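Local coordinates for protein acyl-CoA dehydrogenase FadE3 (Mycobacterium smegmatis, PDB 4IV6) that belongs to the acyl-CoA dehydrogenase family of flavoproteins and binds dihydroflavine-adenine dinucleotide at the interfaces of a four-chain assembly, at residues B[282-287]-B[338-343]; B[265-270]-B[276-281]. One frame throughout, in Å; residues are numbered along the deposited sequence.

Following the chain from the N terminus, the first segment met is residues 265-270, the last turns of helix 234-270. The chain reverses through the two-stranded hairpin 272-273/276-277, and interaction 2 closes this short loop when residues 276-281 fold back on the helix end. Helix 282-310 starts directly afterwards, and its first turns enter interaction 1, a much longer closure across an almost wholly helical excursion that ends with helix 316-340. The two contacts are thus in series, neither nested nor crossed. They touch through V284 and I278 and through V340, Y267 and I278, tying three helix ends of the C-terminal helical domain around one dihydroflavine-adenine dinucleotide.

Interaction 1. Residues B[282-287]-B[338-343]. With FDA (dihydroflavine-adenine dinucleotide), chain C.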
ATOM      1  N   GLN B 282     -12.703  15.705   1.396  1.00 12.52           N
ATOM      2  CA  GLN B 282     -12.219  14.493   2.079  1.00 12.67           C
ATOM      3  C   GLN B 282     -11.001  13.872   1.407  1.00 12.44           C
ATOM      4  O   GLN B 282     -10.117  13.378   2.077  1.00 12.33           O
ATOM      5  CB  GLN B 282     -13.349  13.448   2.236  1.00 13.04           C
ATOM      6  CG  GLN B 282     -14.419  13.913   3.227  1.00 13.25           C
ATOM      7  CD  GLN B 282     -15.592  12.987   3.371  1.00 13.80           C
ATOM      8  OE1 GLN B 282     -15.752  12.002   2.627  1.00 13.81           O
ATOM      9  NE2 GLN B 282     -16.470  13.319   4.318  1.00 14.01           N
ATOM     10  N   SER B 283     -10.933  13.904   0.082  1.00 12.23           N
ATOM     11  CA  SER B 283      -9.780  13.310  -0.599  1.00 12.19           C
ATOM     12  C   SER B 283      -8.476  13.956  -0.143  1.00 11.90           C
ATOM     13  O   SER B 283      -7.463  13.278   0.036  1.00 12.01           O
ATOM     14  CB  SER B 283      -9.912  13.441  -2.115  1.00 12.43           C
ATOM     15  OG  SER B 283     -11.131  12.887  -2.570  1.00 12.81           O
ATOM     16  N   VAL B 284      -8.513  15.267   0.099  1.00 11.57           N
ATOM     17  CA  VAL B 284      -7.339  15.977   0.597  1.00 11.32           C
ATOM     18  C   VAL B 284      -7.148  15.855   2.094  1.00 11.20           C
ATOM     19  O   VAL B 284      -6.046  15.606   2.577  1.00 11.03           O
ATOM     20  CB  VAL B 284      -7.395  17.450   0.197  1.00 11.23           C
ATOM     21  CG1 VAL B 284      -6.195  18.208   0.763  1.00 11.24           C
ATOM     22  CG2 VAL B 284      -7.446  17.531  -1.317  1.00 11.37           C
ATOM     23  N   GLY B 285      -8.229  16.014   2.835  1.00 11.49           N
ATOM     24  CA  GLY B 285      -8.187  15.894   4.280  1.00 11.70           C
ATOM     25  C   GLY B 285      -7.727  14.523   4.734  1.00 11.73           C
ATOM     26  O   GLY B 285      -7.005  14.387   5.722  1.00 11.69           O
ATOM     27  N   ASN B 286      -8.120  13.501   3.987  1.00 11.95           N
ATOM     28  CA  ASN B 286      -7.696  12.145   4.278  1.00 12.20           C
ATOM     29  C   ASN B 286      -6.199  11.968   4.099  1.00 12.21           C
ATOM     30  O   ASN B 286      -5.535  11.268   4.894  1.00 12.26           O
ATOM     31  CB  ASN B 286      -8.448  11.154   3.386  1.00 12.70           C
ATOM     32  CG  ASN B 286      -9.924  11.049   3.731  1.00 13.27           C
ATOM     33  OD1 ASN B 286     -10.389  11.565   4.750  1.00 13.57           O
ATOM     34  ND2 ASN B 286     -10.679  10.408   2.850  1.00 13.42           N
ATOM     35  N   MET B 287      -5.649  12.562   3.047  1.00 12.28           N
ATOM     36  CA  MET B 287      -4.200  12.508   2.848  1.00 12.56           C
ATOM     37  C   MET B 287      -3.509  13.189   4.022  1.00 12.25           C
ATOM     38  O   MET B 287      -2.544  12.668   4.550  1.00 11.88           O
ATOM     39  CB  MET B 287      -3.756  13.159   1.532  1.00 13.22           C
ATOM     40  CG  MET B 287      -3.948  12.283   0.314  1.00 14.39           C
ATOM     41  SD  MET B 287      -3.212  13.039  -1.178  1.00 15.15           S
ATOM     42  CE  MET B 287      -4.273  14.423  -1.527  1.00 15.38           C
ATOM     43  N   VAL B 338       3.227  16.552  -2.712  1.00 12.38           N
ATOM     44  CA  VAL B 338       3.203  16.971  -4.099  1.00 12.50           C
ATOM     45  C   VAL B 338       1.739  16.947  -4.561  1.00 12.48           C
ATOM     46  O   VAL B 338       1.276  17.915  -5.190  1.00 12.54           O
ATOM     47  CB  VAL B 338       4.106  16.087  -4.982  1.00 12.56           C
ATOM     48  CG1 VAL B 338       3.824  16.259  -6.456  1.00 12.79           C
ATOM     49  CG2 VAL B 338       5.557  16.436  -4.715  1.00 12.77           C
ATOM     50  N   ARG B 339       1.025  15.863  -4.218  1.00 12.33           N
ATOM     51  CA  ARG B 339      -0.363  15.668  -4.674  1.00 12.54           C
ATOM     52  C   ARG B 339      -1.237  16.812  -4.140  1.00 12.53           C
ATOM     53  O   ARG B 339      -2.076  17.366  -4.848  1.00 13.01           O
ATOM     54  CB  ARG B 339      -0.964  14.347  -4.167  1.00 12.50           C
ATOM     55  CG  ARG B 339      -0.340  13.056  -4.690  1.00 12.65           C
ATOM     56  CD  ARG B 339      -1.011  11.889  -3.980  1.00 12.99           C
ATOM     57  NE  ARG B 339      -0.434  10.563  -4.163  1.00 13.08           N
ATOM     58  CZ  ARG B 339      -0.682   9.763  -5.189  1.00 13.47           C
ATOM     59  NH1 ARG B 339      -1.470  10.159  -6.192  1.00 13.95           N
ATOM     60  NH2 ARG B 339      -0.186   8.537  -5.193  1.00 13.38           N
ATOM     61  N   VAL B 340      -1.030  17.152  -2.881  1.00 12.26           N
ATOM     62  CA  VAL B 340      -1.806  18.212  -2.228  1.00 12.40           C
ATOM     63  C   VAL B 340      -1.682  19.545  -2.947  1.00 12.58           C
ATOM     64  O   VAL B 340      -2.631  20.323  -2.950  1.00 12.74           O
ATOM     65  CB  VAL B 340      -1.455  18.326  -0.723  1.00 12.27           C
ATOM     66  CG1 VAL B 340      -2.010  19.587  -0.094  1.00 12.63           C
ATOM     67  CG2 VAL B 340      -2.030  17.113   0.023  1.00 12.18           C
ATOM     68  N   HIS B 341      -0.523  19.807  -3.549  1.00 12.68           N
ATOM     69  CA  HIS B 341      -0.272  21.052  -4.271  1.00 13.10           C
ATOM     70  C   HIS B 341      -0.820  21.060  -5.721  1.00 13.38           C
ATOM     71  O   HIS B 341      -0.749  22.080  -6.431  1.00 13.95           O
ATOM     72  CB  HIS B 341       1.231  21.374  -4.271  1.00 13.20           C
ATOM     73  CG  HIS B 341       1.734  21.929  -2.976  1.00 13.37           C
ATOM     74  ND1 HIS B 341       1.947  21.146  -1.861  1.00 13.32           N
ATOM     75  CD2 HIS B 341       2.029  23.199  -2.606  1.00 13.72           C
ATOM     76  CE1 HIS B 341       2.360  21.906  -0.863  1.00 13.52           C
ATOM     77  NE2 HIS B 341       2.426  23.154  -1.294  1.00 13.81           N
ATOM     78  N   GLY B 342      -1.378  19.954  -6.172  1.00 13.61           N
ATOM     79  CA  GLY B 342      -1.833  19.872  -7.541  1.00 13.99           C
ATOM     80  C   GLY B 342      -0.675  20.173  -8.489  1.00 14.18           C
ATOM     81  O   GLY B 342       0.450  19.743  -8.253  1.00 13.71           O
ATOM     82  N   GLY B 343      -0.943  20.943  -9.541  1.00 14.57           N
ATOM     83  CA  GLY B 343       0.084  21.229 -10.541  1.00 14.82           C
ATOM     84  C   GLY B 343       1.300  21.917  -9.964  1.00 14.81           C
ATOM     85  O   GLY B 343       2.421  21.690 -10.396  1.00 14.46           O
TER
HETATM   86  PA  FDA C 401      -6.280  22.309  -7.519  1.00 15.63           P
HETATM   87  O1A FDA C 401      -5.860  23.583  -6.862  1.00 13.93           O
HETATM   88  O2A FDA C 401      -7.591  22.154  -8.253  1.00 15.53           O
HETATM   89  O5B FDA C 401      -6.239  21.139  -6.431  1.00 14.53           O
HETATM   90  C5B FDA C 401      -5.249  21.079  -5.394  1.00 13.72           C
HETATM   91  C4B FDA C 401      -5.419  19.759  -4.643  1.00 12.96           C
HETATM   92  O4B FDA C 401      -6.771  19.682  -4.163  1.00 12.41           O
HETATM   93  C3B FDA C 401      -5.223  18.550  -5.544  1.00 12.50           C
HETATM   94  O3B FDA C 401      -4.787  17.487  -4.728  1.00 12.48           O
HETATM   95  C2B FDA C 401      -6.644  18.262  -6.013  1.00 12.56           C
HETATM   96  O2B FDA C 401      -6.840  16.936  -6.447  1.00 11.66           O
HETATM   97  C1B FDA C 401      -7.423  18.581  -4.768  1.00 12.11           C
HETATM   98  N9A FDA C 401      -8.794  18.961  -5.060  1.00 12.85           N
HETATM   99  C8A FDA C 401      -9.199  20.107  -5.629  1.00 12.70           C
HETATM  100  N7A FDA C 401     -10.539  20.109  -5.714  1.00 13.97           N
HETATM  101  C5A FDA C 401     -11.009  18.936  -5.181  1.00 13.18           C
HETATM  102  C6A FDA C 401     -12.322  18.293  -4.997  1.00 14.15           C
HETATM  103  N6A FDA C 401     -13.464  18.924  -5.389  1.00 14.05           N
HETATM  104  N1A FDA C 401     -12.336  17.067  -4.416  1.00 14.48           N
HETATM  105  C2A FDA C 401     -11.210  16.439  -4.031  1.00 14.22           C
HETATM  106  N3A FDA C 401      -9.968  16.961  -4.189  1.00 13.15           N
HETATM  107  C4A FDA C 401      -9.837  18.183  -4.755  1.00 13.09           C
HETATM  108  N1  FDA C 401      -3.615  22.411 -18.051  1.00 15.11           N
HETATM  109  C2  FDA C 401      -4.052  22.853 -19.242  1.00 14.51           C
HETATM  110  O2  FDA C 401      -5.170  23.431 -19.312  1.00 14.21           O
HETATM  111  N3  FDA C 401      -3.330  22.656 -20.347  1.00 15.07           N
HETATM  112  C4  FDA C 401      -2.133  22.061 -20.342  1.00 14.37           C
HETATM  113  O4  FDA C 401      -1.510  21.930 -21.382  1.00 15.58           O
HETATM  114  C4X FDA C 401      -1.580  21.552 -19.101  1.00 14.79           C
HETATM  115  N5  FDA C 401      -0.389  20.939 -18.988  1.00 14.56           N
HETATM  116  C5X FDA C 401       0.212  20.906 -17.760  1.00 15.06           C
HETATM  117  C6  FDA C 401       1.590  20.701 -17.633  1.00 14.85           C
HETATM  118  C7  FDA C 401       2.193  20.638 -16.400  1.00 14.63           C
HETATM  119  C7M FDA C 401       3.676  20.441 -16.282  1.00 15.03           C
HETATM  120  C8  FDA C 401       1.420  20.785 -15.252  1.00 15.13           C
HETATM  121  C8M FDA C 401       1.978  20.712 -13.874  1.00 15.37           C
HETATM  122  C9  FDA C 401       0.069  20.965 -15.352  1.00 15.33           C
HETATM  123  C9A FDA C 401      -0.552  21.055 -16.592  1.00 15.36           C
HETATM  124  N10 FDA C 401      -1.963  21.293 -16.673  1.00 16.43           N
HETATM  125  C10 FDA C 401      -2.432  21.774 -17.912  1.00 15.13           C
HETATM  126  C1' FDA C 401      -2.647  21.845 -15.497  1.00 16.65           C
HETATM  127  C2' FDA C 401      -3.200  20.666 -14.727  1.00 19.87           C
HETATM  128  O2' FDA C 401      -4.239  20.001 -15.458  1.00 20.37           O
HETATM  129  C3' FDA C 401      -3.633  21.188 -13.353  1.00 21.81           C
HETATM  130  O3' FDA C 401      -2.457  21.332 -12.517  1.00 23.43           O
HETATM  131  C4' FDA C 401      -4.609  20.242 -12.705  1.00 22.38           C
HETATM  132  O4' FDA C 401      -5.863  20.498 -13.303  1.00 26.56           O
HETATM  133  C5' FDA C 401      -4.771  20.449 -11.203  1.00 20.67           C
HETATM  134  O5' FDA C 401      -5.030  21.797 -10.972  1.00 21.10           O
HETATM  135  P   FDA C 401      -4.582  22.678  -9.757  1.00 19.81           P
HETATM  136  O1P FDA C 401      -3.107  22.661  -9.651  1.00 19.30           O
HETATM  137  O2P FDA C 401      -5.270  23.962 -10.025  1.00 22.28           O
HETATM  138  O3P FDA C 401      -5.170  21.821  -8.533  1.00 16.73           O
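The bent end of M287 does most of the touching. Its SD lies 3.7 Å from R339 CD, the two side chains crossing at about a right angle, while its methyl CE turns back (chi3 -70°) to reach V340 CG2 at 3.8 Å. V284 adds a looser apolar touch, CG1 standing 4.4 Å from V340 CG2. Its other methyl faces the dihydroflavine-adenine dinucleotide: with chi1 178°, CG1 is anti to the backbone N and CG2 is left to pack 3.6 Å from C1B of the adenosine ribose. The start of helix 282-310 and the end of helix 316-340, both in the C-terminal helical domain of the acyl-CoA dehydrogenase fold, thereby frame part of the dinucleotide pocket. R339 O accepts a 2.7 Å hydrogen bond from the ribose O3B. Beyond the helix end, G342 has positive phi, and G343 N donates to the phosphate atom O1P at 2.8 Å (155° at the hydrogen). The side nearer solvent is that of M287 and R339, both partly exposed, whereas the two valines are buried. There the arginine chain runs extended past the sulfur to its guanidinium, which forms salt bridges with D336 and with E328 of the second subunit.

Interaction 2. Residues B[265-270]-B[276-281]; sequences LRYSQE and KPIWQH. With FDA (dihydroflavine-adenine dinucleotide), chain C.
W279 sets its indole beside the end of helix 234-270, with its CB 3.4 Å from S268 OG and its CD1 3.9 Å from Q269 CG. The S268 carbonyl oxygen lies in the plane of the indole, at its edge. With chi1 73°, W279 CG sits between its own backbone N and carbonyl carbon, a torsion that brings CD1 to S268 O and Q269 CG. Q280 CG covers one face of the ring, 3.4 Å above its centre. The same carbonyl oxygen of S268 accepts a backbone hydrogen bond: W279 N donates to S268 O over 3.1 Å at 162°, the donor tilted 26° from the carbonyl plane. I278 N also comes near S268 O, but at an angle too poor for a hydrogen bond.

The contact closes the short beta-hairpin connection between helices 234-270 and 282-310 in the C-terminal helical domain of the acyl-CoA dehydrogenase fold: after strands 272-273 and 276-277, a 3-10 turn lies against the helix just left, and H281 occupies the N-cap position of the next one. Within the helix, L265 O is gripped from opposite faces of its plane by S268 OG and by Q269 NE2, which probably helps to hold both side chains where they meet the indole.

Toward the dihydroflavine-adenine dinucleotide, I278 reaches out with CD1, which meets Y267 CD2 at 4.2 Å and the ribose O4B at 3.6 Å. The Y267 ring in turn stacks on H341. H281 lays one face of its imidazole over the adenine, offset toward the rim, its CD2 3.4 Å from C5A, while its NE2 is hydrogen-bonded to S273. Beyond Q269 and W279, V381 of the fourth subunit packs against both side chains.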
ATOM      1  N   LEU B 265      -0.029  20.951   4.678  1.00 12.44           N
ATOM      2  CA  LEU B 265      -1.100  21.386   5.581  1.00 12.89           C
ATOM      3  C   LEU B 265      -1.385  22.862   5.437  1.00 13.82           C
ATOM      4  O   LEU B 265      -2.544  23.263   5.359  1.00 13.91           O
ATOM      5  CB  LEU B 265      -0.717  21.091   7.019  1.00 12.95           C
ATOM      6  CG  LEU B 265      -1.737  21.472   8.087  1.00 13.27           C
ATOM      7  CD1 LEU B 265      -3.074  20.791   7.868  1.00 12.99           C
ATOM      8  CD2 LEU B 265      -1.166  21.066   9.440  1.00 13.50           C
ATOM      9  N   ARG B 266      -0.328  23.663   5.370  1.00 14.61           N
ATOM     10  CA  ARG B 266      -0.477  25.083   5.130  1.00 16.05           C
ATOM     11  C   ARG B 266      -1.140  25.346   3.788  1.00 15.29           C
ATOM     12  O   ARG B 266      -2.114  26.090   3.709  1.00 15.34           O
ATOM     13  CB  ARG B 266       0.864  25.806   5.167  1.00 17.99           C
ATOM     14  CG  ARG B 266       0.765  27.265   4.734  1.00 20.91           C
ATOM     15  CD  ARG B 266       2.101  28.022   4.837  1.00 23.81           C
ATOM     16  NE  ARG B 266       3.196  27.292   4.173  1.00 27.09           N
ATOM     17  CZ  ARG B 266       3.299  27.060   2.853  1.00 30.16           C
ATOM     18  NH1 ARG B 266       2.384  27.499   1.964  1.00 32.84           N
ATOM     19  NH2 ARG B 266       4.347  26.387   2.403  1.00 32.31           N
ATOM     20  N   TYR B 267      -0.611  24.751   2.719  1.00 14.75           N
ATOM     21  CA  TYR B 267      -1.207  24.977   1.404  1.00 14.62           C
ATOM     22  C   TYR B 267      -2.693  24.611   1.380  1.00 13.93           C
ATOM     23  O   TYR B 267      -3.468  25.295   0.744  1.00 14.09           O
ATOM     24  CB  TYR B 267      -0.492  24.172   0.320  1.00 14.64           C
ATOM     25  CG  TYR B 267      -0.884  24.571  -1.071  1.00 14.78           C
ATOM     26  CD1 TYR B 267      -0.434  25.774  -1.633  1.00 15.69           C
ATOM     27  CD2 TYR B 267      -1.700  23.751  -1.840  1.00 14.72           C
ATOM     28  CE1 TYR B 267      -0.800  26.157  -2.934  1.00 15.97           C
ATOM     29  CE2 TYR B 267      -2.064  24.105  -3.135  1.00 14.89           C
ATOM     30  CZ  TYR B 267      -1.628  25.311  -3.682  1.00 15.65           C
ATOM     31  OH  TYR B 267      -1.998  25.624  -4.983  1.00 15.73           O
ATOM     32  N   SER B 268      -3.073  23.545   2.071  1.00 13.28           N
ATOM     33  CA  SER B 268      -4.456  23.033   2.059  1.00 13.06           C
ATOM     34  C   SER B 268      -5.466  23.981   2.718  1.00 13.75           C
ATOM     35  O   SER B 268      -6.687  23.863   2.524  1.00 13.25           O
ATOM     36  CB  SER B 268      -4.547  21.676   2.750  1.00 12.72           C
ATOM     37  OG  SER B 268      -4.602  21.806   4.162  1.00 12.72           O
ATOM     38  N   GLN B 269      -4.937  24.930   3.481  1.00 14.39           N
ATOM     39  CA  GLN B 269      -5.732  25.982   4.060  1.00 15.41           C
ATOM     40  C   GLN B 269      -5.728  27.258   3.193  1.00 16.57           C
ATOM     41  O   GLN B 269      -6.654  28.019   3.253  1.00 16.95           O
ATOM     42  CB  GLN B 269      -5.196  26.299   5.459  1.00 15.77           C
ATOM     43  CG  GLN B 269      -5.396  25.153   6.426  1.00 15.36           C
ATOM     44  CD  GLN B 269      -4.556  25.333   7.677  1.00 15.77           C
ATOM     45  OE1 GLN B 269      -4.924  26.078   8.590  1.00 16.49           O
ATOM     46  NE2 GLN B 269      -3.404  24.698   7.699  1.00 15.42           N
ATOM     47  N   GLU B 270      -4.686  27.467   2.394  1.00 17.39           N
ATOM     48  CA  GLU B 270      -4.569  28.656   1.574  1.00 18.69           C
ATOM     49  C   GLU B 270      -5.318  28.488   0.254  1.00 18.03           C
ATOM     50  O   GLU B 270      -5.967  29.381  -0.173  1.00 18.60           O
ATOM     51  CB  GLU B 270      -3.103  28.979   1.303  1.00 20.30           C
ATOM     52  CG  GLU B 270      -2.352  29.411   2.552  1.00 22.53           C
ATOM     53  CD  GLU B 270      -0.845  29.519   2.337  1.00 24.68           C
ATOM     54  OE1 GLU B 270      -0.314  28.968   1.337  1.00 27.52           O
ATOM     55  OE2 GLU B 270      -0.169  30.137   3.197  1.00 26.43           O
ATOM     56  N   LYS B 276     -14.452  26.150  -1.111  1.00 18.52           N
ATOM     57  CA  LYS B 276     -13.820  25.962   0.203  1.00 18.93           C
ATOM     58  C   LYS B 276     -12.336  25.610   0.190  1.00 17.03           C
ATOM     59  O   LYS B 276     -11.810  25.177  -0.835  1.00 16.18           O
ATOM     60  CB  LYS B 276     -14.583  24.944   1.035  1.00 20.62           C
ATOM     61  CG  LYS B 276     -14.727  23.609   0.415  1.00 22.31           C
ATOM     62  CD  LYS B 276     -15.894  22.844   1.047  1.00 24.86           C
ATOM     63  CE  LYS B 276     -15.858  21.399   0.555  1.00 26.82           C
ATOM     64  NZ  LYS B 276     -16.690  20.455   1.351  1.00 28.24           N
ATOM     65  N   PRO B 277     -11.673  25.823   1.344  1.00 16.31           N
ATOM     66  CA  PRO B 277     -10.290  25.359   1.543  1.00 15.65           C
ATOM     67  C   PRO B 277     -10.212  23.884   1.202  1.00 14.14           C
ATOM     68  O   PRO B 277     -11.104  23.118   1.565  1.00 13.74           O
ATOM     69  CB  PRO B 277     -10.040  25.593   3.040  1.00 15.93           C
ATOM     70  CG  PRO B 277     -10.966  26.702   3.407  1.00 16.76           C
ATOM     71  CD  PRO B 277     -12.191  26.526   2.543  1.00 16.70           C
ATOM     72  N   ILE B 278      -9.179  23.516   0.459  1.00 13.35           N
ATOM     73  CA  ILE B 278      -9.126  22.189  -0.106  1.00 12.76           C
ATOM     74  C   ILE B 278      -9.041  21.084   0.921  1.00 12.41           C
ATOM     75  O   ILE B 278      -9.459  19.965   0.608  1.00 12.36           O
ATOM     76  CB  ILE B 278      -8.025  22.017  -1.180  1.00 12.67           C
ATOM     77  CG1 ILE B 278      -6.633  22.341  -0.634  1.00 12.74           C
ATOM     78  CG2 ILE B 278      -8.358  22.827  -2.408  1.00 12.98           C
ATOM     79  CD1 ILE B 278      -5.509  21.913  -1.567  1.00 12.98           C
ATOM     80  N   TRP B 279      -8.524  21.356   2.127  1.00 12.40           N
ATOM     81  CA  TRP B 279      -8.547  20.331   3.187  1.00 12.46           C
ATOM     82  C   TRP B 279      -9.946  19.836   3.506  1.00 12.73           C
ATOM     83  O   TRP B 279     -10.109  18.723   3.990  1.00 12.60           O
ATOM     84  CB  TRP B 279      -7.874  20.801   4.480  1.00 12.60           C
ATOM     85  CG  TRP B 279      -8.632  21.814   5.313  1.00 13.03           C
ATOM     86  CD1 TRP B 279      -8.502  23.170   5.269  1.00 13.41           C
ATOM     87  CD2 TRP B 279      -9.604  21.542   6.325  1.00 13.41           C
ATOM     88  NE1 TRP B 279      -9.300  23.764   6.205  1.00 13.72           N
ATOM     89  CE2 TRP B 279      -9.987  22.790   6.875  1.00 13.95           C
ATOM     90  CE3 TRP B 279     -10.140  20.355   6.874  1.00 13.31           C
ATOM     91  CZ2 TRP B 279     -10.925  22.897   7.903  1.00 14.40           C
ATOM     92  CZ3 TRP B 279     -11.073  20.464   7.905  1.00 13.87           C
ATOM     93  CH2 TRP B 279     -11.462  21.714   8.395  1.00 14.48           C
ATOM     94  N   GLN B 280     -10.954  20.653   3.224  1.00 13.49           N
ATOM     95  CA  GLN B 280     -12.329  20.287   3.513  1.00 14.13           C
ATOM     96  C   GLN B 280     -12.909  19.351   2.450  1.00 13.80           C
ATOM     97  O   GLN B 280     -14.018  18.863   2.623  1.00 13.88           O
ATOM     98  CB  GLN B 280     -13.221  21.529   3.680  1.00 15.58           C
ATOM     99  CG  GLN B 280     -12.784  22.483   4.789  1.00 16.88           C
ATOM    100  CD  GLN B 280     -13.723  23.650   4.972  1.00 19.32           C
ATOM    101  OE1 GLN B 280     -14.701  23.810   4.247  1.00 20.93           O
ATOM    102  NE2 GLN B 280     -13.419  24.498   5.932  1.00 21.34           N
ATOM    103  N   HIS B 281     -12.200  19.114   1.350  1.00 13.31           N
ATOM    104  CA  HIS B 281     -12.543  17.954   0.478  1.00 13.33           C
ATOM    105  C   HIS B 281     -11.891  16.719   1.121  1.00 12.69           C
ATOM    106  O   HIS B 281     -10.670  16.718   1.387  1.00 12.04           O
ATOM    107  CB  HIS B 281     -12.038  18.113  -0.950  1.00 13.84           C
ATOM    108  CG  HIS B 281     -12.484  19.371  -1.605  1.00 14.74           C
ATOM    109  ND1 HIS B 281     -13.809  19.718  -1.710  1.00 15.18           N
ATOM    110  CD2 HIS B 281     -11.780  20.379  -2.160  1.00 15.11           C
ATOM    111  CE1 HIS B 281     -13.901  20.896  -2.290  1.00 15.80           C
ATOM    112  NE2 HIS B 281     -12.686  21.305  -2.599  1.00 15.69           N
TER
HETATM  113  PA  FDA C 401      -6.280  22.309  -7.519  1.00 15.63           P
HETATM  114  O1A FDA C 401      -5.860  23.583  -6.862  1.00 13.93           O
HETATM  115  O2A FDA C 401      -7.591  22.154  -8.253  1.00 15.53           O
HETATM  116  O5B FDA C 401      -6.239  21.139  -6.431  1.00 14.53           O
HETATM  117  C5B FDA C 401      -5.249  21.079  -5.394  1.00 13.72           C
HETATM  118  C4B FDA C 401      -5.419  19.759  -4.643  1.00 12.96           C
HETATM  119  O4B FDA C 401      -6.771  19.682  -4.163  1.00 12.41           O
HETATM  120  C3B FDA C 401      -5.223  18.550  -5.544  1.00 12.50           C
HETATM  121  O3B FDA C 401      -4.787  17.487  -4.728  1.00 12.48           O
HETATM  122  C2B FDA C 401      -6.644  18.262  -6.013  1.00 12.56           C
HETATM  123  O2B FDA C 401      -6.840  16.936  -6.447  1.00 11.66           O
HETATM  124  C1B FDA C 401      -7.423  18.581  -4.768  1.00 12.11           C
HETATM  125  N9A FDA C 401      -8.794  18.961  -5.060  1.00 12.85           N
HETATM  126  C8A FDA C 401      -9.199  20.107  -5.629  1.00 12.70           C
HETATM  127  N7A FDA C 401     -10.539  20.109  -5.714  1.00 13.97           N
HETATM  128  C5A FDA C 401     -11.009  18.936  -5.181  1.00 13.18           C
HETATM  129  C6A FDA C 401     -12.322  18.293  -4.997  1.00 14.15           C
HETATM  130  N6A FDA C 401     -13.464  18.924  -5.389  1.00 14.05           N
HETATM  131  N1A FDA C 401     -12.336  17.067  -4.416  1.00 14.48           N
HETATM  132  C2A FDA C 401     -11.210  16.439  -4.031  1.00 14.22           C
HETATM  133  N3A FDA C 401      -9.968  16.961  -4.189  1.00 13.15           N
HETATM  134  C4A FDA C 401      -9.837  18.183  -4.755  1.00 13.09           C
HETATM  135  N1  FDA C 401      -3.615  22.411 -18.051  1.00 15.11           N
HETATM  136  C2  FDA C 401      -4.052  22.853 -19.242  1.00 14.51           C
HETATM  137  O2  FDA C 401      -5.170  23.431 -19.312  1.00 14.21           O
HETATM  138  N3  FDA C 401      -3.330  22.656 -20.347  1.00 15.07           N
HETATM  139  C4  FDA C 401      -2.133  22.061 -20.342  1.00 14.37           C
HETATM  140  O4  FDA C 401      -1.510  21.930 -21.382  1.00 15.58           O
HETATM  141  C4X FDA C 401      -1.580  21.552 -19.101  1.00 14.79           C
HETATM  142  N5  FDA C 401      -0.389  20.939 -18.988  1.00 14.56           N
HETATM  143  C5X FDA C 401       0.212  20.906 -17.760  1.00 15.06           C
HETATM  144  C6  FDA C 401       1.590  20.701 -17.633  1.00 14.85           C
HETATM  145  C7  FDA C 401       2.193  20.638 -16.400  1.00 14.63           C
HETATM  146  C7M FDA C 401       3.676  20.441 -16.282  1.00 15.03           C
HETATM  147  C8  FDA C 401       1.420  20.785 -15.252  1.00 15.13           C
HETATM  148  C8M FDA C 401       1.978  20.712 -13.874  1.00 15.37           C
HETATM  149  C9  FDA C 401       0.069  20.965 -15.352  1.00 15.33           C
HETATM  150  C9A FDA C 401      -0.552  21.055 -16.592  1.00 15.36           C
HETATM  151  N10 FDA C 401      -1.963  21.293 -16.673  1.00 16.43           N
HETATM  152  C10 FDA C 401      -2.432  21.774 -17.912  1.00 15.13           C
HETATM  153  C1' FDA C 401      -2.647  21.845 -15.497  1.00 16.65           C
HETATM  154  C2' FDA C 401      -3.200  20.666 -14.727  1.00 19.87           C
HETATM  155  O2' FDA C 401      -4.239  20.001 -15.458  1.00 20.37           O
HETATM  156  C3' FDA C 401      -3.633  21.188 -13.353  1.00 21.81           C
HETATM  157  O3' FDA C 401      -2.457  21.332 -12.517  1.00 23.43           O
HETATM  158  C4' FDA C 401      -4.609  20.242 -12.705  1.00 22.38           C
HETATM  159  O4' FDA C 401      -5.863  20.498 -13.303  1.00 26.56           O
HETATM  160  C5' FDA C 401      -4.771  20.449 -11.203  1.00 20.67           C
HETATM  161  O5' FDA C 401      -5.030  21.797 -10.972  1.00 21.10           O
HETATM  162  P   FDA C 401      -4.582  22.678  -9.757  1.00 19.81           P
HETATM  163  O1P FDA C 401      -3.107  22.661  -9.651  1.00 19.30           O
HETATM  164  O2P FDA C 401      -5.270  23.962 -10.025  1.00 22.28           O
HETATM  165  O3P FDA C 401      -5.170  21.821  -8.533  1.00 16.73           O